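Local coordinates for protein malate Synthase (Haloferax volcanii, PDB 3OYZ) that condenses acetyl-CoA with glyoxylate and hydrolyses the malyl-CoA intermediate to malate and CoA, a magnesium-dependent step of the glyoxylate cycle, at residues 154-159 and 185-190; 85-90 and 119-124; 26-31 and 63-68. All coordinates share one frame; numbering follows the deposited sequence.

Contact 1 (154-159 and 185-190); sequences SVIIES and LLVDGE. With MG (magnesium ion), chain D; PYR (pyruvic acid), chain C.
The carbonyl oxygen of Val187 takes one hydrogen bond and one CA-H...O contact from the neighbouring strand. Ile157 N gives the hydrogen bond, 2.8 Å long, with the donor tilted 27° from the carbonyl plane; Ile156 makes the weaker approach, CA to Val187 O 3.2 Å. Upstream, Val155 donates from N to Leu185 O and accepts at O from Val187 N; downstream, Gly189 N reaches Ile157 O from above the carbonyl plane, 42° out of it. Ser154 extends this pattern with its side chain: OG, anti to the carbonyl carbon (chi1 -71°), lies beside its own backbone N and accepts from Leu185 N at 3.0 Å. An alanine at Ser154 would probably leave the Leu185 N-H without this acceptor and open a gap against Leu185 CB and CG. These are adjacent parallel strands of the TIM barrel, joined by a right-handed beta-alpha-beta crossover, and their C-terminal ends open into the active site. On one face of the sheet Val155 CG2 meets Leu186 CD2 at 3.7 Å, the two side chains lying side by side, and Asp188 OD1 sits by Ile157 CB while hydrogen-bonding to Thr216. On the other face Ile156 reaches two ways, CD1 to Val187 CB and CG2 to the bare CA of Gly189 at 3.8 Å. Glu158 stretches out beyond CG and puts OE2 on the magnesium at 2.1 Å; pyruvate supplies two more ligands, waters 1 and 2 two others, and Asp192 OD2 completes the sphere. Glu158 OE1 accepts hydrogen bonds from water 1 and from Glu123 N. Gly189 occupies the N-cap position of helix 190-197, and pyruvate OXT lies 3.3 Å from Glu190 N, at an N-terminus likely to favour its negative charge.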
loop_
_atom_site.group_PDB
_atom_site.type_symbol
_atom_site.label_atom_id
_atom_site.label_comp_id
_atom_site.label_asym_id
_atom_site.label_seq_id
_atom_site.Cartn_x
_atom_site.Cartn_y
_atom_site.Cartn_z
ATOM N N SER A 154 4.599 11.538 -20.921
ATOM C CA SER A 154 3.916 10.537 -20.123
ATOM C C SER A 154 5.051 9.647 -19.682
ATOM O O SER A 154 6.019 9.476 -20.461
ATOM C CB SER A 154 2.844 9.744 -20.914
ATOM O OG SER A 154 1.781 10.675 -21.149
ATOM N N VAL A 155 4.957 9.028 -18.499
ATOM C CA VAL A 155 6.081 8.189 -18.130
ATOM C C VAL A 155 5.545 6.823 -17.799
ATOM O O VAL A 155 4.443 6.662 -17.275
ATOM C CB VAL A 155 6.913 8.711 -16.914
ATOM C CG1 VAL A 155 7.418 10.108 -17.227
ATOM C CG2 VAL A 155 5.959 8.852 -15.680
ATOM N N ILE A 156 6.366 5.796 -17.998
ATOM C CA ILE A 156 6.018 4.480 -17.531
ATOM C C ILE A 156 6.664 4.248 -16.127
ATOM O O ILE A 156 7.863 4.454 -15.999
ATOM C CB ILE A 156 6.675 3.403 -18.423
ATOM C CG1 ILE A 156 6.215 3.500 -19.902
ATOM C CG2 ILE A 156 6.143 2.021 -17.929
ATOM C CD1 ILE A 156 4.773 3.697 -20.138
ATOM N N ILE A 157 5.886 3.900 -15.099
ATOM C CA ILE A 157 6.344 3.669 -13.698
ATOM C C ILE A 157 6.670 2.204 -13.682
ATOM O O ILE A 157 5.761 1.356 -13.650
ATOM C CB ILE A 157 5.183 3.937 -12.652
ATOM C CG1 ILE A 157 4.620 5.390 -12.856
ATOM C CG2 ILE A 157 5.765 3.745 -11.209
ATOM C CD1 ILE A 157 5.683 6.552 -12.817
ATOM N N GLU A 158 7.956 1.875 -13.785
ATOM C CA GLU A 158 8.292 0.464 -13.849
ATOM C C GLU A 158 9.572 0.202 -13.101
ATOM O O GLU A 158 10.337 -0.724 -13.432
ATOM C CB GLU A 158 8.411 -0.030 -15.312
ATOM C CG GLU A 158 9.407 0.691 -16.166
ATOM C CD GLU A 158 9.089 0.354 -17.666
ATOM O OE1 GLU A 158 9.410 1.165 -18.526
ATOM O OE2 GLU A 158 8.395 -0.628 -17.950
ATOM N N SER A 159 9.783 1.021 -12.056
ATOM C CA SER A 159 10.815 0.743 -11.069
ATOM C C SER A 159 10.345 1.242 -9.685
ATOM O O SER A 159 9.515 2.168 -9.599
ATOM C CB SER A 159 12.074 1.511 -11.436
ATOM O OG SER A 159 12.077 2.933 -11.345
ATOM N N LEU A 185 0.372 11.335 -18.640
ATOM C CA LEU A 185 -0.087 10.082 -18.051
ATOM C C LEU A 185 1.053 9.495 -17.186
ATOM O O LEU A 185 2.271 9.588 -17.522
ATOM C CB LEU A 185 -0.369 8.987 -19.116
ATOM C CG LEU A 185 -1.322 9.465 -20.235
ATOM C CD1 LEU A 185 -1.372 8.399 -21.321
ATOM C CD2 LEU A 185 -2.694 9.507 -19.584
ATOM N N LEU A 186 0.606 8.842 -16.120
ATOM C CA LEU A 186 1.518 8.036 -15.311
ATOM C C LEU A 186 1.024 6.632 -15.541
ATOM O O LEU A 186 -0.111 6.286 -15.149
ATOM C CB LEU A 186 1.355 8.367 -13.812
ATOM C CG LEU A 186 1.548 9.868 -13.513
ATOM C CD1 LEU A 186 1.293 10.066 -11.941
ATOM C CD2 LEU A 186 2.948 10.319 -14.057
ATOM N N VAL A 187 1.883 5.803 -16.130
ATOM C CA VAL A 187 1.356 4.528 -16.619
ATOM C C VAL A 187 2.121 3.409 -15.977
ATOM O O VAL A 187 3.313 3.413 -16.082
ATOM C CB VAL A 187 1.557 4.380 -18.174
ATOM C CG1 VAL A 187 0.931 3.105 -18.704
ATOM C CG2 VAL A 187 0.996 5.586 -18.905
ATOM N N ASP A 188 1.496 2.442 -15.305
ATOM C CA ASP A 188 2.273 1.345 -14.742
ATOM C C ASP A 188 2.839 0.409 -15.805
ATOM O O ASP A 188 2.136 0.105 -16.780
ATOM C CB ASP A 188 1.421 0.534 -13.781
ATOM C CG ASP A 188 1.172 1.310 -12.499
ATOM O OD1 ASP A 188 2.055 2.143 -12.222
ATOM O OD2 ASP A 188 0.142 1.163 -11.854
ATOM N N GLY A 189 4.055 -0.073 -15.559
ATOM C CA GLY A 189 4.647 -1.079 -16.404
ATOM C C GLY A 189 4.930 -2.312 -15.585
ATOM O O GLY A 189 6.054 -2.533 -15.204
ATOM N N GLU A 190 3.928 -3.152 -15.384
ATOM C CA GLU A 190 4.056 -4.271 -14.452
ATOM C C GLU A 190 5.157 -5.260 -14.805
ATOM O O GLU A 190 5.684 -5.908 -13.898
ATOM C CB GLU A 190 2.742 -5.002 -14.219
ATOM C CG GLU A 190 1.846 -4.432 -13.116
ATOM C CD GLU A 190 0.867 -3.372 -13.601
ATOM O OE1 GLU A 190 1.135 -2.858 -14.704
ATOM O OE2 GLU A 190 -0.103 -3.011 -12.887
HETATM MG MG MG D . 8.686 -1.931 -19.624
HETATM C C PYR C . 6.268 -3.073 -18.970
HETATM O O PYR C . 7.508 -3.096 -18.661
HETATM O OXT PYR C . 5.358 -3.643 -18.265
HETATM C CA PYR C . 5.909 -2.266 -20.051
HETATM O O3 PYR C . 6.818 -1.581 -20.687
HETATM C CB PYR C . 4.482 -2.118 -20.427
HETATM O O HOH W 1 9.411 -0.412 -20.698
HETATM O O HOH W 2 8.827 -2.994 -21.736
#

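Contact 2 (85-90 and 119-124); sequences MVWHRD and FVIPEV
Arg89 and Glu123 make the polar grip. NH1 reaches Glu123 OE2 at 2.8 Å in a salt bridge, nearly in the guanidinium plane and on the anti side of the carboxylate, whose plane is turned 32° from it. NH1 adds a weak bond to Glu123 O, which also accepts from Arg89 N at 3.1 Å, and water 3 ties Arg89 NH2 to Glu123 OE2. The pairing holds Glu123 beside the magnesium ligands, its side chain about 3 Å from that of Asp192. The bend of Glu123 at chi2 (-76°) places CD near His88 CD2, the side chains crossing obliquely, with CB over the ring face. His88 CE1 covers the centre of the guanidinium at 3.8 Å, while Asp90 N, in the ring plane, donates to His88 ND1, which probably limits the ring's rotation. Ile121 CG2 lies over one face of the Trp87 indole, 3.3 Å from CG, a tight CH-pi contact; Asp129 accepts from Trp87 NE1. Met85 O is buried against Pro122 CD with no hydrogen-bonding partner, whereas Met85 N donates to Val120 O. Beyond, Met85 CG packs on Phe119 CD1 and SD makes an oblique Met-aromatic contact. The loop after strand 80-81 runs beside strand 118-121, with helix 92-105 packing on Met85, Trp87 and Phe119, helix 127-143 on Trp87 and Val124, and strand 152-157 flanking Val120 and Ile121.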
loop_
_atom_site.group_PDB
_atom_site.type_symbol
_atom_site.label_atom_id
_atom_site.label_comp_id
_atom_site.label_asym_id
_atom_site.label_seq_id
_atom_site.Cartn_x
_atom_site.Cartn_y
_atom_site.Cartn_z
ATOM N N MET A 85 9.423 6.388 -26.992
ATOM C CA MET A 85 10.831 6.435 -27.334
ATOM C C MET A 85 11.628 5.516 -26.399
ATOM O O MET A 85 11.176 5.144 -25.291
ATOM C CB MET A 85 11.311 7.893 -27.197
ATOM C CG MET A 85 10.394 8.807 -27.987
ATOM S SD MET A 85 10.854 8.829 -29.783
ATOM C CE MET A 85 9.814 7.497 -30.351
ATOM N N VAL A 86 12.882 5.261 -26.745
ATOM C CA VAL A 86 13.678 4.498 -25.774
ATOM C C VAL A 86 14.191 5.437 -24.661
ATOM O O VAL A 86 14.271 6.640 -24.898
ATOM C CB VAL A 86 14.871 3.730 -26.383
ATOM C CG1 VAL A 86 14.345 2.648 -27.341
ATOM C CG2 VAL A 86 15.811 4.678 -27.141
ATOM N N TRP A 87 14.420 4.895 -23.476
ATOM C CA TRP A 87 14.994 5.669 -22.343
ATOM C C TRP A 87 15.456 4.698 -21.278
ATOM O O TRP A 87 14.963 3.575 -21.128
ATOM C CB TRP A 87 13.940 6.630 -21.755
ATOM C CG TRP A 87 14.416 7.548 -20.642
ATOM C CD1 TRP A 87 14.417 7.285 -19.272
ATOM C CD2 TRP A 87 14.960 8.868 -20.812
ATOM N NE1 TRP A 87 14.925 8.393 -18.608
ATOM C CE2 TRP A 87 15.227 9.374 -19.514
ATOM C CE3 TRP A 87 15.194 9.679 -21.932
ATOM C CZ2 TRP A 87 15.753 10.647 -19.305
ATOM C CZ3 TRP A 87 15.716 10.963 -21.746
ATOM C CH2 TRP A 87 16.098 11.367 -20.436
ATOM N N HIS A 88 16.448 5.084 -20.482
ATOM C CA HIS A 88 16.595 4.268 -19.292
ATOM C C HIS A 88 17.368 5.136 -18.289
ATOM O O HIS A 88 18.391 5.740 -18.605
ATOM C CB HIS A 88 17.388 2.961 -19.536
ATOM C CG HIS A 88 17.193 1.923 -18.480
ATOM N ND1 HIS A 88 17.727 2.054 -17.207
ATOM C CD2 HIS A 88 16.581 0.706 -18.521
ATOM C CE1 HIS A 88 17.432 0.969 -16.506
ATOM N NE2 HIS A 88 16.768 0.131 -17.283
ATOM N N ARG A 89 16.894 5.117 -17.054
ATOM C CA ARG A 89 17.533 5.822 -15.942
ATOM C C ARG A 89 19.025 5.470 -15.740
ATOM O O ARG A 89 19.757 6.323 -15.196
ATOM C CB ARG A 89 16.750 5.518 -14.623
ATOM C CG ARG A 89 16.795 4.055 -14.096
ATOM C CD ARG A 89 15.691 3.719 -13.047
ATOM N NE ARG A 89 15.599 2.283 -12.826
ATOM C CZ ARG A 89 14.912 1.481 -13.637
ATOM N NH1 ARG A 89 14.191 1.981 -14.663
ATOM N NH2 ARG A 89 14.888 0.196 -13.386
ATOM N N ASP A 90 19.447 4.240 -16.052
ATOM C CA ASP A 90 20.819 3.820 -15.840
ATOM C C ASP A 90 21.650 3.764 -17.146
ATOM O O ASP A 90 22.806 3.369 -17.089
ATOM C CB ASP A 90 20.882 2.424 -15.204
ATOM C CG ASP A 90 20.154 2.355 -13.847
ATOM O OD1 ASP A 90 20.305 3.289 -13.046
ATOM O OD2 ASP A 90 19.490 1.353 -13.545
ATOM N N PHE A 119 5.053 12.372 -26.045
ATOM C CA PHE A 119 5.844 11.168 -26.173
ATOM C C PHE A 119 5.769 10.458 -24.808
ATOM O O PHE A 119 5.490 11.105 -23.778
ATOM C CB PHE A 119 7.302 11.475 -26.527
ATOM C CG PHE A 119 7.528 11.945 -27.970
ATOM C CD1 PHE A 119 7.715 11.007 -28.958
ATOM C CD2 PHE A 119 7.496 13.298 -28.311
ATOM C CE1 PHE A 119 7.839 11.403 -30.295
ATOM C CE2 PHE A 119 7.703 13.715 -29.615
ATOM C CZ PHE A 119 7.816 12.726 -30.617
ATOM N N VAL A 120 6.036 9.161 -24.826
ATOM C CA VAL A 120 5.938 8.303 -23.672
ATOM C C VAL A 120 7.384 7.851 -23.436
ATOM O O VAL A 120 8.100 7.446 -24.380
ATOM C CB VAL A 120 5.034 7.085 -23.924
ATOM C CG1 VAL A 120 5.173 6.075 -22.764
ATOM C CG2 VAL A 120 3.564 7.469 -24.261
ATOM N N ILE A 121 7.831 8.024 -22.178
ATOM C CA ILE A 121 9.171 7.704 -21.700
ATOM C C ILE A 121 9.158 6.555 -20.700
ATOM O O ILE A 121 8.602 6.623 -19.567
ATOM C CB ILE A 121 9.847 9.009 -21.080
ATOM C CG1 ILE A 121 9.653 10.221 -21.997
ATOM C CG2 ILE A 121 11.332 8.840 -20.652
ATOM C CD1 ILE A 121 10.280 10.098 -23.445
ATOM N N PRO A 122 9.859 5.491 -21.104
ATOM C CA PRO A 122 9.891 4.319 -20.298
ATOM C C PRO A 122 11.083 4.386 -19.322
ATOM O O PRO A 122 11.991 5.173 -19.464
ATOM C CB PRO A 122 10.162 3.229 -21.335
ATOM C CG PRO A 122 11.210 3.921 -22.229
ATOM C CD PRO A 122 10.515 5.264 -22.418
ATOM N N GLU A 123 11.073 3.510 -18.346
ATOM C CA GLU A 123 12.195 3.197 -17.458
ATOM C C GLU A 123 12.726 4.412 -16.627
ATOM O O GLU A 123 13.927 4.433 -16.357
ATOM C CB GLU A 123 13.336 2.548 -18.276
ATOM C CG GLU A 123 13.006 1.193 -18.886
ATOM C CD GLU A 123 13.038 0.100 -17.851
ATOM O OE1 GLU A 123 12.891 -1.048 -18.257
ATOM O OE2 GLU A 123 13.113 0.326 -16.618
ATOM N N VAL A 124 11.893 5.406 -16.324
ATOM C CA VAL A 124 12.337 6.595 -15.597
ATOM C C VAL A 124 12.731 6.107 -14.157
ATOM O O VAL A 124 12.340 5.005 -13.729
ATOM C CB VAL A 124 11.275 7.703 -15.641
ATOM C CG1 VAL A 124 11.037 8.260 -17.118
ATOM C CG2 VAL A 124 9.964 7.241 -14.984
HETATM O O HOH W 3 12.720 -1.396 -14.555
#

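Contact 3 (26-31 and 63-68); sequences DSAKML and AENIVE. With ACO (acetyl coenzyme *a), chain B.
A single hydrogen bond crosses here: Asn65 ND2 donates to Ser27 OG at 2.8 Å, with an angle of 143° at the hydrogen and the oxygen tilted 16° from the amide plane. Ser27 OG is also hydrogen-bonded to Glu61 OE2, one turn earlier on the helix of Asn65, and Asn65 ND2 donates a second time, to Thr19 O. The amide nitrogen therefore pins two points of the segment that follows strand 13-18, which is likely to keep the amide from flipping. Within 26-31, a type I turn from Asp26 to Lys29 closes through Lys29 N to Asp26 O, 3.1 Å; a weak bond from Ala28 N to Asp26 OD1 lies inside it, and Ala28 occupies the N-cap of helix 29-36.

Van der Waals packing is modest and gathers round the same asparagine. Asn65 CG, anti to the carbonyl carbon (chi1 -74°), stands 3.8 Å from Ala28 CB, and Leu31 CD1 comes to 4.0 Å from Asn65 CB, the leucine and asparagine side chains crossing at about a right angle. Leu31 CD1 also nears the backbone of Ile66.

Charged groups meet through a third residue. Asp26 OD1 and Glu68 OE2 stand 5.5 Å apart, and Arg32 salt-bridges both side chains, probably easing their mutual repulsion.

The ligand lies on another side of the short helix: Met30 O is 3.3 Å from C2A of the acetyl-CoA adenine, and Met30 CB is 3.8 Å from that same carbon. Helix 29-36 is thereby lodged between acetyl-CoA and helix 59-73. Toward the barrel strands, Leu31 and Ile66 both touch Pro48 of strand 45-49, Leu31 also touches Ser17 of strand 13-18, and helix 92-105 packs on Ala63, Ile66 and Val67.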
loop_
_atom_site.group_PDB
_atom_site.type_symbol
_atom_site.label_atom_id
_atom_site.label_comp_id
_atom_site.label_asym_id
_atom_site.label_seq_id
_atom_site.Cartn_x
_atom_site.Cartn_y
_atom_site.Cartn_z
ATOM N N ASP A 26 5.758 -4.857 -45.638
ATOM C CA ASP A 26 5.908 -3.453 -45.260
ATOM C C ASP A 26 6.136 -3.503 -43.744
ATOM O O ASP A 26 5.270 -3.951 -43.005
ATOM C CB ASP A 26 4.644 -2.723 -45.738
ATOM C CG ASP A 26 4.362 -1.402 -45.035
ATOM O OD1 ASP A 26 5.246 -0.559 -44.802
ATOM O OD2 ASP A 26 3.170 -1.153 -44.775
ATOM N N SER A 27 7.329 -3.141 -43.286
ATOM C CA SER A 27 7.624 -3.095 -41.839
ATOM C C SER A 27 6.672 -2.194 -41.025
ATOM O O SER A 27 6.378 -2.508 -39.880
ATOM C CB SER A 27 9.098 -2.755 -41.641
ATOM O OG SER A 27 9.219 -1.386 -41.987
ATOM N N ALA A 28 6.125 -1.132 -41.619
ATOM C CA ALA A 28 5.093 -0.297 -41.016
ATOM C C ALA A 28 3.668 -0.831 -40.961
ATOM O O ALA A 28 2.741 -0.092 -40.625
ATOM C CB ALA A 28 5.079 1.047 -41.672
ATOM N N LYS A 29 3.477 -2.103 -41.292
ATOM C CA LYS A 29 2.143 -2.630 -41.547
ATOM C C LYS A 29 1.286 -2.501 -40.276
ATOM O O LYS A 29 0.191 -1.947 -40.298
ATOM C CB LYS A 29 2.209 -4.104 -41.988
ATOM C CG LYS A 29 0.790 -4.668 -42.287
ATOM C CD LYS A 29 0.628 -6.178 -42.046
ATOM C CE LYS A 29 1.777 -6.985 -42.679
ATOM N NZ LYS A 29 1.972 -8.329 -42.056
ATOM N N MET A 30 1.820 -2.931 -39.135
ATOM C CA MET A 30 1.061 -2.706 -37.890
ATOM C C MET A 30 0.696 -1.267 -37.571
ATOM O O MET A 30 -0.411 -1.044 -37.115
ATOM C CB MET A 30 1.721 -3.393 -36.707
ATOM C CG MET A 30 2.067 -4.818 -37.041
ATOM S SD MET A 30 1.910 -5.746 -35.511
ATOM C CE MET A 30 3.462 -6.586 -35.570
ATOM N N LEU A 31 1.537 -0.283 -37.856
ATOM C CA LEU A 31 1.128 1.097 -37.667
ATOM C C LEU A 31 0.069 1.621 -38.623
ATOM O O LEU A 31 -0.812 2.437 -38.239
ATOM C CB LEU A 31 2.359 2.007 -37.771
ATOM C CG LEU A 31 3.589 1.834 -36.881
ATOM C CD1 LEU A 31 4.631 2.851 -37.262
ATOM C CD2 LEU A 31 3.227 1.895 -35.371
ATOM N N ALA A 63 11.715 4.450 -36.260
ATOM C CA ALA A 63 11.423 5.865 -36.083
ATOM C C ALA A 63 11.106 6.583 -37.393
ATOM O O ALA A 63 10.385 7.597 -37.415
ATOM C CB ALA A 63 12.629 6.546 -35.421
ATOM N N GLU A 64 11.740 6.109 -38.473
ATOM C CA GLU A 64 11.304 6.548 -39.840
ATOM C C GLU A 64 9.865 6.159 -40.131
ATOM O O GLU A 64 9.070 7.022 -40.523
ATOM C CB GLU A 64 12.272 6.088 -40.950
ATOM C CG GLU A 64 13.515 6.969 -40.888
ATOM C CD GLU A 64 14.751 6.270 -41.451
ATOM O OE1 GLU A 64 14.650 5.078 -41.851
ATOM O OE2 GLU A 64 15.837 6.903 -41.471
ATOM N N ASN A 65 9.508 4.929 -39.761
ATOM C CA ASN A 65 8.133 4.471 -39.984
ATOM C C ASN A 65 7.164 5.342 -39.249
ATOM O O ASN A 65 6.103 5.697 -39.792
ATOM C CB ASN A 65 7.941 3.003 -39.581
ATOM C CG ASN A 65 8.576 2.081 -40.570
ATOM O OD1 ASN A 65 9.028 2.593 -41.578
ATOM N ND2 ASN A 65 8.770 0.805 -40.261
ATOM N N ILE A 66 7.527 5.695 -38.002
ATOM C CA ILE A 66 6.694 6.629 -37.261
ATOM C C ILE A 66 6.482 7.931 -37.985
ATOM O O ILE A 66 5.375 8.469 -38.055
ATOM C CB ILE A 66 7.331 6.966 -35.810
ATOM C CG1 ILE A 66 7.140 5.765 -34.899
ATOM C CG2 ILE A 66 6.621 8.180 -35.239
ATOM C CD1 ILE A 66 8.071 5.755 -33.560
ATOM N N VAL A 67 7.551 8.536 -38.465
ATOM C CA VAL A 67 7.365 9.794 -39.205
ATOM C C VAL A 67 6.467 9.614 -40.457
ATOM O O VAL A 67 5.533 10.385 -40.707
ATOM C CB VAL A 67 8.684 10.438 -39.676
ATOM C CG1 VAL A 67 8.396 11.645 -40.621
ATOM C CG2 VAL A 67 9.519 10.911 -38.525
ATOM N N GLU A 68 6.739 8.556 -41.201
ATOM C CA GLU A 68 5.998 8.264 -42.462
ATOM C C GLU A 68 4.507 8.008 -42.252
ATOM O O GLU A 68 3.674 8.699 -42.872
ATOM C CB GLU A 68 6.678 7.054 -43.105
ATOM C CG GLU A 68 6.411 6.804 -44.599
ATOM C CD GLU A 68 6.689 5.360 -44.995
ATOM O OE1 GLU A 68 7.707 4.733 -44.628
ATOM O OE2 GLU A 68 5.837 4.804 -45.713
HETATM N N1A ACO B . -1.005 -2.904 -33.368
HETATM C C2A ACO B . -1.475 -2.945 -34.629
HETATM N N3A ACO B . -2.054 -4.057 -35.114
HETATM C C4A ACO B . -2.185 -5.200 -34.392
HETATM C C5A ACO B . -1.681 -5.182 -33.002
HETATM C C6A ACO B . -1.027 -3.953 -32.514
HETATM N N6A ACO B . -0.534 -3.996 -31.248
HETATM N N7A ACO B . -1.902 -6.392 -32.474
HETATM C C8A ACO B . -2.481 -7.141 -33.443
HETATM N N9A ACO B . -2.695 -6.426 -34.556
HETATM C C1B ACO B . -3.347 -6.978 -35.787
HETATM C C2B ACO B . -2.862 -8.410 -35.967
HETATM O O2B ACO B . -1.628 -8.392 -36.683
HETATM C C3B ACO B . -4.007 -9.068 -36.710
HETATM O O3B ACO B . -3.819 -8.600 -38.049
HETATM P P3B ACO B . -4.366 -9.330 -39.421
HETATM O O7A ACO B . -5.552 -8.423 -39.709
HETATM O O8A ACO B . -4.638 -10.731 -38.913
HETATM O O9A ACO B . -3.235 -9.288 -40.424
HETATM C C4B ACO B . -5.219 -8.391 -36.090
HETATM O O4B ACO B . -4.778 -7.091 -35.673
HETATM C C5B ACO B . -5.708 -9.133 -34.852
HETATM O O5B ACO B . -4.548 -9.595 -34.159
HETATM P P1A ACO B . -4.631 -10.665 -32.966
HETATM O O1A ACO B . -5.042 -12.040 -33.383
HETATM O O2A ACO B . -5.553 -10.026 -31.969
HETATM O O3A ACO B . -3.197 -10.824 -32.272
HETATM P P2A ACO B . -1.994 -11.628 -32.961
HETATM O O4A ACO B . -2.125 -11.095 -34.351
HETATM O O5A ACO B . -2.016 -13.036 -32.402
HETATM O O6A ACO B . -0.617 -11.044 -32.322
HETATM C CBP ACO B . 0.800 -9.925 -30.651
HETATM C CCP ACO B . -0.347 -10.907 -30.918
HETATM C CDP ACO B . 2.085 -10.390 -31.334
HETATM C CEP ACO B . 1.050 -9.938 -29.149
HETATM C CAP ACO B . 0.505 -8.514 -31.175
HETATM O OAP ACO B . -0.811 -8.233 -30.718
HETATM C C9P ACO B . 1.432 -7.442 -30.641
HETATM O O9P ACO B . 2.603 -7.388 -31.033
HETATM N N8P ACO B . 0.916 -6.609 -29.722
HETATM C C7P ACO B . 1.749 -5.544 -29.177
HETATM C C6P ACO B . 2.816 -6.042 -28.190
HETATM C C5P ACO B . 3.373 -4.789 -27.542
HETATM O O5P ACO B . 2.926 -3.688 -27.857
HETATM N N4P ACO B . 4.299 -4.989 -26.605
HETATM C C3P ACO B . 4.931 -3.934 -25.831
HETATM C C2P ACO B . 3.948 -3.274 -24.861
HETATM S S1P ACO B . 4.161 -4.313 -23.446
HETATM C C ACO B . 5.561 -3.871 -22.623
HETATM O O ACO B . 6.439 -3.186 -23.110
HETATM C CH3 ACO B . 5.722 -4.416 -21.237
#

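Contacts 1 and 2 share a sheet: Ile121 O accepts from Ile156 N at 2.9 Å, and at the mouth of the barrel Glu123 N meets Glu158 OE1, also at 2.9 Å, probably steadying the carboxylate that binds magnesium. The Glu123 side chain is itself about 5 Å from the metal and about 6 Å from pyruvate. Contact 3 stands farther out, its centre about 24 Å from that of contact 1, with nearest atoms about 14 Å apart; it touches contact 2 through Met85 CE and Ile66 CD1, 4.0 Å apart. Acetyl-CoA spans the distance, its adenine by contact 3 and its acetyl end near the pyruvate of contact 1.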